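Local structure of uncharacterized protein (Bacteroides eggerthii, 4FTD) at residues D14-I22 with V33-I44; Y77-Q88 with Y101-V109. The protein is of unknown function but combines a six-bladed beta-propeller with an immunoglobulin-like domain and may take part in carbohydrate metabolism. All coordinates share one frame; numbering follows the deposited sequence.

In the fold
From the N terminus, the chain first makes interaction 1: strand 17-22 runs out, and the chain returns antiparallel through 33-38, then turns at 39-42 into strand 43-45, closing a short loop. Interaction 2 follows in series, neither nested in nor crossing the first; it closes the hairpin of strands 85-93 and 98-106, with Y77 packed on one face and K107 holding the 80-84 turn at the base. The two contacts meet within one mixed sheet, where strand 98-106 runs parallel to 43-45. There the Y101 hydroxyl probably bonds to E39, and L102 N to K42 O. Both join strands of the N-terminal, probably immunoglobulin-like region, their centres about 44 and 35 Å from that of the chain.

Interaction 1: residues D14-I22 with V33-I44; sequences DTELLSIKI and VEGTIDEAKKTI
One water is gripped by I20 N (2.9 Å), G35 O (2.7 Å) and E34 OE2. The complementary bond between I20 and G35 is direct, G35 N to I20 O at 2.8 Å and 165°, so the ladder is opened on one side of this pair and closed on the other. Nearer the end of strand 17-22 the pairing is regular. K21 and E34 form a non-hydrogen-bonded antiparallel pair, and I22 and V33 a hydrogen-bonded one with both amides engaged.

In the other direction the backbones part, and side chains fill the interval. I37 directs CG1 opposite its own carbonyl carbon (chi1 -54°), which carries CD1 across to L17 CG at 3.7 Å, while the same methyl also packs on the backbone of L17 and S19. With an alanine here, both branches beyond CB are gone, and L17 CG and S19 CA would probably lose the methyl that packs on them, opening a gap between the strands. I44 comes from the next strand and crosses L17 at about a right angle. Its CD1 is 3.2 Å from L17 CD2, tighter than usual for two methyls, while its CG2 meets I20 CG2 at 3.7 Å. L17 and I20, separated by the classic bulge that L18 and S19 form against E63, both touch L90, consistent with an immunoglobulin-like core.

At the far end E16 OE1 and E39 OE1 come within 4.3 Å, two like charges. E39 OE1 is hydrogen-bonded to the Y101 hydroxyl; OE2 is salt-bridged to K99 and, in one of two K42 conformers, to K42 NZ at 2.7 Å. The contact thus passes from a backbone ladder through a hydrocarbon filling to a polar edge where lysines probably offset the repulsion between two carboxylates.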
loop_
_atom_site.group_PDB
_atom_site.type_symbol
_atom_site.label_atom_id
_atom_site.label_comp_id
_atom_site.label_asym_id
_atom_site.label_seq_id
_atom_site.Cartn_x
_atom_site.Cartn_y
_atom_site.Cartn_z
ATOM N N ASP A 14 30.332 2.011 50.344
ATOM C CA ASP A 14 29.280 2.618 49.478
ATOM C C ASP A 14 28.461 1.484 48.867
ATOM O O ASP A 14 27.244 1.396 49.083
ATOM C CB ASP A 14 29.913 3.476 48.372
ATOM N N THR A 15 29.169 0.628 48.126
ATOM C CA THR A 15 28.670 -0.585 47.440
ATOM C C THR A 15 27.736 -0.391 46.230
ATOM O O THR A 15 26.537 -0.689 46.288
ATOM C CB THR A 15 28.116 -1.661 48.413
ATOM O OG1 THR A 15 28.060 -2.923 47.731
ATOM C CG2 THR A 15 26.740 -1.310 48.996
ATOM N N GLU A 16 28.314 0.087 45.126
ATOM C CA GLU A 16 27.585 0.241 43.868
ATOM C C GLU A 16 28.405 0.001 42.599
ATOM O O GLU A 16 29.642 -0.054 42.630
ATOM C CB GLU A 16 26.856 1.561 43.777
ATOM C CG GLU A 16 27.667 2.785 44.044
ATOM C CD GLU A 16 26.749 3.973 44.037
ATOM O OE1 GLU A 16 26.508 4.525 42.947
ATOM O OE2 GLU A 16 26.235 4.313 45.115
ATOM N N LEU A 17 27.661 -0.236 41.515
ATOM C CA LEU A 17 28.194 -0.553 40.210
ATOM C C LEU A 17 28.195 0.749 39.470
ATOM O O LEU A 17 27.142 1.265 39.161
ATOM C CB LEU A 17 27.289 -1.558 39.496
ATOM C CG LEU A 17 27.680 -2.043 38.108
ATOM C CD1 LEU A 17 29.024 -2.754 38.202
ATOM C CD2 LEU A 17 26.563 -2.951 37.611
ATOM N N LEU A 18 29.385 1.259 39.177
ATOM C CA LEU A 18 29.573 2.547 38.482
ATOM C C LEU A 18 29.553 2.409 36.929
ATOM O O LEU A 18 29.093 3.299 36.223
ATOM C CB LEU A 18 30.876 3.181 38.996
ATOM C CG LEU A 18 31.009 3.308 40.517
ATOM C CD1 LEU A 18 32.405 3.747 40.951
ATOM C CD2 LEU A 18 29.954 4.277 41.022
ATOM N N SER A 19 30.047 1.290 36.388
ATOM C CA SER A 19 29.957 1.034 34.934
ATOM C C SER A 19 30.148 -0.451 34.675
ATOM O O SER A 19 30.714 -1.152 35.497
ATOM C CB SER A 19 30.991 1.842 34.130
ATOM O OG SER A 19 32.306 1.375 34.363
ATOM N N ILE A 20 29.654 -0.921 33.542
ATOM C CA ILE A 20 29.726 -2.339 33.213
ATOM C C ILE A 20 29.720 -2.503 31.680
ATOM O O ILE A 20 29.093 -1.723 30.943
ATOM C CB ILE A 20 28.567 -3.111 33.916
ATOM C CG1 ILE A 20 28.804 -4.642 33.851
ATOM C CG2 ILE A 20 27.206 -2.624 33.404
ATOM C CD1 ILE A 20 27.922 -5.494 34.742
ATOM N N LYS A 21 30.494 -3.464 31.218
ATOM C CA LYS A 21 30.530 -3.856 29.822
ATOM C C LYS A 21 30.618 -5.348 29.689
ATOM O O LYS A 21 31.214 -6.031 30.556
ATOM C CB LYS A 21 31.655 -3.192 29.021
ATOM C CG LYS A 21 32.816 -2.595 29.769
ATOM C CD LYS A 21 33.897 -2.133 28.790
ATOM C CE LYS A 21 34.861 -1.126 29.402
ATOM N NZ LYS A 21 36.076 -0.872 28.559
ATOM N N ILE A 22 30.001 -5.838 28.619
ATOM C CA ILE A 22 30.175 -7.219 28.151
ATOM C C ILE A 22 31.335 -7.151 27.149
ATOM O O ILE A 22 31.343 -6.317 26.254
ATOM C CB ILE A 22 28.903 -7.767 27.496
ATOM C CG1 ILE A 22 27.810 -8.014 28.547
ATOM C CG2 ILE A 22 29.178 -9.061 26.704
ATOM C CD1 ILE A 22 26.437 -8.102 27.926
ATOM N N VAL A 33 30.394 -4.222 24.609
ATOM C CA VAL A 33 29.079 -3.569 24.650
ATOM C C VAL A 33 28.853 -2.965 26.046
ATOM O O VAL A 33 28.918 -3.650 27.055
ATOM C CB VAL A 33 27.939 -4.546 24.338
ATOM C CG1 VAL A 33 26.608 -3.809 24.356
ATOM C CG2 VAL A 33 28.157 -5.178 22.968
ATOM N N GLU A 34 28.627 -1.663 26.074
ATOM C CA GLU A 34 28.474 -0.906 27.297
ATOM C C GLU A 34 27.049 -1.086 27.858
ATOM O O GLU A 34 26.063 -1.096 27.106
ATOM C CB GLU A 34 28.751 0.578 26.986
ATOM C CG GLU A 34 29.052 1.453 28.194
ATOM C CD GLU A 34 30.467 1.282 28.734
ATOM O OE1 GLU A 34 31.401 1.219 27.910
ATOM O OE2 GLU A 34 30.652 1.241 29.980
ATOM N N GLY A 35 26.945 -1.240 29.174
ATOM C CA GLY A 35 25.659 -1.352 29.854
ATOM C C GLY A 35 25.163 -0.018 30.383
ATOM O O GLY A 35 25.964 0.902 30.600
ATOM N N THR A 36 23.844 0.073 30.584
ATOM C CA THR A 36 23.210 1.224 31.217
ATOM C C THR A 36 22.702 0.781 32.597
ATOM O O THR A 36 21.899 -0.137 32.693
ATOM C CB THR A 36 22.043 1.753 30.359
ATOM O OG1 THR A 36 22.536 2.068 29.060
ATOM C CG2 THR A 36 21.406 3.025 30.996
ATOM N N ILE A 37 23.154 1.468 33.649
ATOM C CA ILE A 37 22.800 1.160 35.033
ATOM C C ILE A 37 21.775 2.158 35.533
ATOM O O ILE A 37 21.996 3.352 35.447
ATOM C CB ILE A 37 24.038 1.206 35.960
ATOM C CG1 ILE A 37 25.143 0.286 35.395
ATOM C CG2 ILE A 37 23.665 0.777 37.390
ATOM C CD1 ILE A 37 26.540 0.637 35.823
ATOM N N ASP A 38 20.638 1.666 36.007
ATOM C CA ASP A 38 19.646 2.518 36.664
ATOM C C ASP A 38 19.776 2.203 38.147
ATOM O O ASP A 38 19.263 1.195 38.617
ATOM C CB ASP A 38 18.235 2.233 36.149
ATOM C CG ASP A 38 17.219 3.260 36.629
ATOM O OD1 ASP A 38 17.307 3.691 37.800
ATOM O OD2 ASP A 38 16.344 3.646 35.820
ATOM N N GLU A 39 20.473 3.061 38.885
ATOM C CA GLU A 39 20.753 2.798 40.297
ATOM C C GLU A 39 19.523 2.767 41.205
ATOM O O GLU A 39 19.488 1.984 42.146
ATOM C CB GLU A 39 21.782 3.804 40.835
ATOM C CG GLU A 39 22.208 3.561 42.289
ATOM C CD GLU A 39 22.861 2.213 42.503
ATOM O OE1 GLU A 39 23.504 1.714 41.558
ATOM O OE2 GLU A 39 22.741 1.659 43.615
ATOM N N ALA A 40 18.537 3.627 40.944
ATOM C CA ALA A 40 17.323 3.678 41.772
ATOM C C ALA A 40 16.544 2.375 41.615
ATOM O O ALA A 40 16.057 1.817 42.603
ATOM C CB ALA A 40 16.450 4.881 41.406
ATOM N N LYS A 41 16.467 1.880 40.375
ATOM C CA LYS A 41 15.742 0.634 40.058
ATOM C C LYS A 41 16.602 -0.632 40.197
ATOM O O LYS A 41 16.072 -1.746 40.144
ATOM C CB LYS A 41 15.157 0.722 38.645
ATOM C CG LYS A 41 14.097 1.807 38.529
ATOM C CD LYS A 41 13.670 2.049 37.090
ATOM C CE LYS A 41 12.710 3.235 37.023
ATOM N NZ LYS A 41 12.555 3.741 35.635
ATOM N N LYS A 42 17.916 -0.451 40.391
ATOM C CA LYS A 42 18.855 -1.569 40.510
ATOM C C LYS A 42 18.738 -2.489 39.274
ATOM O O LYS A 42 18.561 -3.695 39.397
ATOM C CB LYS A 42 18.629 -2.364 41.819
ATOM C CG LYS A 42 18.474 -1.549 43.110
ATOM C CD LYS A 42 19.732 -0.810 43.578
ATOM C CE LYS A 42 19.377 0.166 44.702
ATOM N NZ LYS A 42 20.317 1.316 44.834
ATOM N N THR A 43 18.824 -1.905 38.081
ATOM C CA THR A 43 18.776 -2.677 36.833
ATOM C C THR A 43 19.968 -2.334 35.960
ATOM O O THR A 43 20.583 -1.258 36.084
ATOM C CB THR A 43 17.482 -2.400 36.028
ATOM O OG1 THR A 43 17.484 -1.030 35.625
ATOM C CG2 THR A 43 16.211 -2.683 36.883
ATOM N N ILE A 44 20.299 -3.276 35.090
ATOM C CA ILE A 44 21.348 -3.106 34.115
ATOM C C ILE A 44 20.777 -3.573 32.778
ATOM O O ILE A 44 20.205 -4.658 32.691
ATOM C CB ILE A 44 22.615 -3.929 34.439
ATOM C CG1 ILE A 44 23.176 -3.634 35.864
ATOM C CG2 ILE A 44 23.688 -3.671 33.366
ATOM C CD1 ILE A 44 24.120 -4.709 36.422
HETATM O O HOH W 1 28.275 1.196 32.043
#

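Interaction 2: residues Y77-Q88 with Y101-V109; sequences YSMDAETNEKTQ and YLMKVRKRV
Strands 85-88 and 101-106 run antiparallel at 159°, with K86-V105 and Q88-M103 as hydrogen-bonded pairs, E85-R106 and T87-K104 as non-hydrogen-bonded ones, and the ladder carried on past the strand by K107 N to N84 O (2.7 Å).

Y77, from the segment leading into the hairpin, lies across the face that bears V105 and M103. V105 CG2 stands 3.7 Å from the ring centroid and 10° off its normal, a CH-pi contact, and Q88 CG packs on the opposite face toward the rim. The hydroxyl donates to M103 O at 2.8 Å from above the carbonyl plane, whereas Q88 N reaches that oxygen from the other face. Two donors therefore grip one acceptor, and the ring is fixed by both its faces and its hydroxyl. M103, a selenomethionine, sets its methyl CE against Y77 CE1 at 3.7 Å.

K107 stretches back along the 80-83 turn with its torsions beyond CG all extended (chi2 174°), which delivers NZ to D80 O at 3.0 Å. T83 O accepts a second, weak bond from NZ. These two carbonyls thus face the buried lysine's charge; a water very close to NZ, its position somewhat doubtful, probably links it to M79 O. M79 and K107 run past one another in opposite senses, M79 SE lying 3.9 Å from K107 CE. On the other face of the hairpin, E85 OE2 and K104 NZ form a salt bridge at 3.6 Å, and R106 lies alongside E85, with its guanidinium turned to F46 O and to the C-terminal carboxylate of D453.

Strand 43-45 runs parallel to 98-106 on the side away from 85-93, bonded through I44 to L102 and K104. Strand 58-64 packs against the Y77 side, with L58 touching Y77 and V105 and I60 touching M103.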
loop_
_atom_site.group_PDB
_atom_site.type_symbol
_atom_site.label_atom_id
_atom_site.label_comp_id
_atom_site.label_asym_id
_atom_site.label_seq_id
_atom_site.Cartn_x
_atom_site.Cartn_y
_atom_site.Cartn_z
ATOM N N TYR A 77 24.001 -16.620 30.342
ATOM C CA TYR A 77 22.733 -16.118 29.812
ATOM C C TYR A 77 22.149 -17.062 28.733
ATOM O O TYR A 77 21.464 -16.616 27.826
ATOM C CB TYR A 77 22.932 -14.696 29.262
ATOM C CG TYR A 77 22.843 -13.658 30.351
ATOM C CD1 TYR A 77 23.953 -13.325 31.111
ATOM C CD2 TYR A 77 21.626 -13.082 30.682
ATOM C CE1 TYR A 77 23.861 -12.393 32.125
ATOM C CE2 TYR A 77 21.527 -12.144 31.696
ATOM C CZ TYR A 77 22.652 -11.811 32.419
ATOM O OH TYR A 77 22.583 -10.868 33.420
ATOM N N SER A 78 22.453 -18.349 28.829
ATOM C CA SER A 78 21.883 -19.353 27.943
ATOM C C SER A 78 20.369 -19.141 27.802
ATOM O O SER A 78 19.655 -18.955 28.792
ATOM C CB SER A 78 22.157 -20.758 28.483
ATOM O OG SER A 78 23.527 -21.063 28.391
HETATM N N MSE A 79 19.917 -19.122 26.555
HETATM C CA MSE A 79 18.512 -18.984 26.188
HETATM C C MSE A 79 18.246 -20.001 25.088
HETATM O O MSE A 79 19.125 -20.245 24.272
HETATM C CB MSE A 79 18.277 -17.603 25.573
HETATM C CG MSE A 79 18.061 -16.503 26.532
HETATM SE SE MSE A 79 18.138 -14.792 25.628
HETATM C CE MSE A 79 20.065 -14.388 25.892
ATOM N N ASP A 80 17.046 -20.566 25.033
ATOM C CA ASP A 80 16.669 -21.373 23.856
ATOM C C ASP A 80 16.413 -20.456 22.638
ATOM O O ASP A 80 16.200 -19.249 22.792
ATOM C CB ASP A 80 15.474 -22.278 24.148
ATOM C CG ASP A 80 14.296 -21.527 24.710
ATOM O OD1 ASP A 80 13.982 -20.428 24.205
ATOM O OD2 ASP A 80 13.685 -22.038 25.668
ATOM N N ALA A 81 16.420 -21.028 21.435
ATOM C CA ALA A 81 16.231 -20.245 20.205
ATOM C C ALA A 81 14.931 -19.412 20.201
ATOM O O ALA A 81 14.870 -18.380 19.540
ATOM C CB ALA A 81 16.296 -21.149 18.980
ATOM N N GLU A 82 13.917 -19.843 20.951
ATOM C CA GLU A 82 12.643 -19.101 21.060
ATOM C C GLU A 82 12.720 -17.793 21.848
ATOM O O GLU A 82 12.022 -16.839 21.515
ATOM C CB GLU A 82 11.547 -19.968 21.711
ATOM C CG GLU A 82 10.867 -20.950 20.773
ATOM C CD GLU A 82 11.841 -21.877 20.075
ATOM O OE1 GLU A 82 12.817 -22.317 20.729
ATOM O OE2 GLU A 82 11.634 -22.150 18.871
ATOM N N THR A 83 13.556 -17.763 22.888
ATOM C CA THR A 83 13.616 -16.651 23.855
ATOM C C THR A 83 14.497 -15.525 23.371
ATOM O O THR A 83 15.615 -15.795 22.940
ATOM C CB THR A 83 14.179 -17.169 25.191
ATOM O OG1 THR A 83 13.460 -18.345 25.566
ATOM C CG2 THR A 83 14.062 -16.138 26.309
ATOM N N ASN A 84 14.012 -14.277 23.444
ATOM C CA ASN A 84 14.824 -13.077 23.074
ATOM C C ASN A 84 15.431 -12.277 24.213
ATOM O O ASN A 84 16.192 -11.339 23.954
ATOM C CB ASN A 84 14.059 -12.128 22.138
ATOM C CG ASN A 84 13.773 -12.778 20.796
ATOM O OD1 ASN A 84 14.670 -13.281 20.134
ATOM N ND2 ASN A 84 12.517 -12.792 20.407
ATOM N N GLU A 85 15.109 -12.629 25.453
ATOM C CA GLU A 85 15.721 -11.985 26.610
ATOM C C GLU A 85 15.810 -12.888 27.840
ATOM O O GLU A 85 15.070 -13.861 27.977
ATOM C CB GLU A 85 15.024 -10.674 26.958
ATOM C CG GLU A 85 13.657 -10.791 27.587
ATOM C CD GLU A 85 13.101 -9.431 27.952
ATOM O OE1 GLU A 85 12.952 -8.586 27.040
ATOM O OE2 GLU A 85 12.821 -9.208 29.153
ATOM N N LYS A 86 16.751 -12.542 28.719
ATOM C CA LYS A 86 16.975 -13.251 29.965
ATOM C C LYS A 86 17.563 -12.279 30.981
ATOM O O LYS A 86 18.451 -11.505 30.643
ATOM C CB LYS A 86 17.931 -14.440 29.732
ATOM C CG LYS A 86 18.186 -15.260 30.985
ATOM C CD LYS A 86 18.882 -16.587 30.741
ATOM C CE LYS A 86 19.166 -17.270 32.080
ATOM N NZ LYS A 86 19.249 -18.753 32.022
ATOM N N THR A 87 17.073 -12.345 32.216
ATOM C CA THR A 87 17.569 -11.551 33.353
ATOM C C THR A 87 18.257 -12.508 34.347
ATOM O O THR A 87 17.828 -13.636 34.505
ATOM C CB THR A 87 16.419 -10.802 34.038
ATOM O OG1 THR A 87 15.816 -9.930 33.081
ATOM C CG2 THR A 87 16.892 -9.954 35.206
ATOM N N GLN A 88 19.359 -12.057 34.937
ATOM C CA GLN A 88 20.157 -12.759 35.960
ATOM C C GLN A 88 20.518 -11.677 37.019
ATOM O O GLN A 88 20.581 -10.487 36.705
ATOM C CB GLN A 88 21.518 -13.258 35.432
ATOM C CG GLN A 88 21.534 -14.328 34.360
ATOM C CD GLN A 88 21.212 -15.681 34.936
ATOM O OE1 GLN A 88 20.063 -15.984 35.194
ATOM N NE2 GLN A 88 22.227 -16.492 35.153
ATOM N N TYR A 101 21.722 -6.353 41.495
ATOM C CA TYR A 101 21.197 -5.662 40.321
ATOM C C TYR A 101 20.573 -6.737 39.438
ATOM O O TYR A 101 21.089 -7.855 39.362
ATOM C CB TYR A 101 22.355 -4.978 39.556
ATOM C CG TYR A 101 22.946 -3.773 40.261
ATOM C CD1 TYR A 101 23.948 -3.919 41.225
ATOM C CD2 TYR A 101 22.539 -2.485 39.940
ATOM C CE1 TYR A 101 24.504 -2.820 41.856
ATOM C CE2 TYR A 101 23.087 -1.386 40.582
ATOM C CZ TYR A 101 24.076 -1.567 41.535
ATOM O OH TYR A 101 24.636 -0.491 42.181
ATOM N N LEU A 102 19.465 -6.401 38.785
ATOM C CA LEU A 102 18.813 -7.284 37.819
ATOM C C LEU A 102 19.353 -6.924 36.436
ATOM O O LEU A 102 19.059 -5.843 35.897
ATOM C CB LEU A 102 17.285 -7.138 37.866
ATOM C CG LEU A 102 16.640 -7.974 38.954
ATOM C CD1 LEU A 102 15.121 -7.754 38.975
ATOM C CD2 LEU A 102 17.007 -9.438 38.702
HETATM N N MSE A 103 20.139 -7.836 35.871
HETATM C CA MSE A 103 20.825 -7.591 34.615
HETATM C C MSE A 103 20.156 -8.322 33.464
HETATM O O MSE A 103 20.135 -9.542 33.451
HETATM C CB MSE A 103 22.295 -7.985 34.729
HETATM C CG MSE A 103 23.077 -7.715 33.452
HETATM SE SE MSE A 103 25.005 -7.912 33.698
HETATM C CE MSE A 103 25.453 -9.068 32.088
ATOM N N LYS A 104 19.642 -7.552 32.495
ATOM C CA LYS A 104 18.899 -8.098 31.361
ATOM C C LYS A 104 19.749 -8.069 30.091
ATOM O O LYS A 104 20.328 -7.031 29.750
ATOM C CB LYS A 104 17.604 -7.312 31.130
ATOM C CG LYS A 104 16.673 -7.925 30.076
ATOM C CD LYS A 104 15.523 -6.986 29.733
ATOM C CE LYS A 104 14.565 -6.822 30.906
ATOM N NZ LYS A 104 13.431 -5.941 30.530
ATOM N N VAL A 105 19.839 -9.224 29.429
ATOM C CA VAL A 105 20.514 -9.348 28.142
ATOM C C VAL A 105 19.439 -9.755 27.109
ATOM O O VAL A 105 18.638 -10.656 27.375
ATOM C CB VAL A 105 21.682 -10.353 28.156
ATOM C CG1 VAL A 105 22.218 -10.547 26.749
ATOM C CG2 VAL A 105 22.814 -9.879 29.082
ATOM N N ARG A 106 19.469 -9.084 25.952
ATOM C CA ARG A 106 18.473 -9.227 24.893
ATOM C C ARG A 106 19.092 -9.517 23.530
ATOM O O ARG A 106 20.171 -9.002 23.232
ATOM C CB ARG A 106 17.691 -7.923 24.805
ATOM C CG ARG A 106 16.939 -7.593 26.080
ATOM C CD ARG A 106 16.233 -6.267 25.969
ATOM N NE ARG A 106 17.191 -5.170 25.903
ATOM C CZ ARG A 106 16.990 -4.010 25.283
ATOM N NH1 ARG A 106 15.863 -3.772 24.635
ATOM N NH2 ARG A 106 17.940 -3.079 25.278
ATOM N N LYS A 107 18.404 -10.355 22.734
ATOM C CA LYS A 107 18.805 -10.688 21.363
ATOM C C LYS A 107 18.222 -9.645 20.434
ATOM O O LYS A 107 17.116 -9.122 20.669
ATOM C CB LYS A 107 18.252 -12.052 20.879
ATOM C CG LYS A 107 18.799 -13.313 21.543
ATOM C CD LYS A 107 18.060 -14.572 21.085
ATOM C CE LYS A 107 18.522 -15.795 21.868
ATOM N NZ LYS A 107 17.820 -17.046 21.459
ATOM N N ARG A 108 18.921 -9.392 19.335
ATOM C CA ARG A 108 18.353 -8.571 18.263
ATOM C C ARG A 108 17.169 -9.282 17.638
ATOM O O ARG A 108 17.166 -10.505 17.546
ATOM C CB ARG A 108 19.386 -8.285 17.198
ATOM C CG ARG A 108 20.425 -7.311 17.695
ATOM C CD ARG A 108 21.543 -7.210 16.714
ATOM N NE ARG A 108 21.040 -6.725 15.443
ATOM C CZ ARG A 108 21.646 -6.904 14.278
ATOM N NH1 ARG A 108 22.799 -7.581 14.186
ATOM N NH2 ARG A 108 21.090 -6.401 13.183
ATOM N N VAL A 109 16.168 -8.498 17.237
ATOM C CA VAL A 109 14.948 -9.005 16.642
ATOM C C VAL A 109 14.825 -8.324 15.278
ATOM O O VAL A 109 14.673 -7.110 15.228
ATOM C CB VAL A 109 13.734 -8.682 17.540
ATOM C CG1 VAL A 109 12.427 -9.058 16.857
ATOM C CG2 VAL A 109 13.892 -9.379 18.881
HETATM O O HOH W 2 19.528 -18.838 21.884
HETATM O O HOH W 3 15.864 -12.653 17.652
#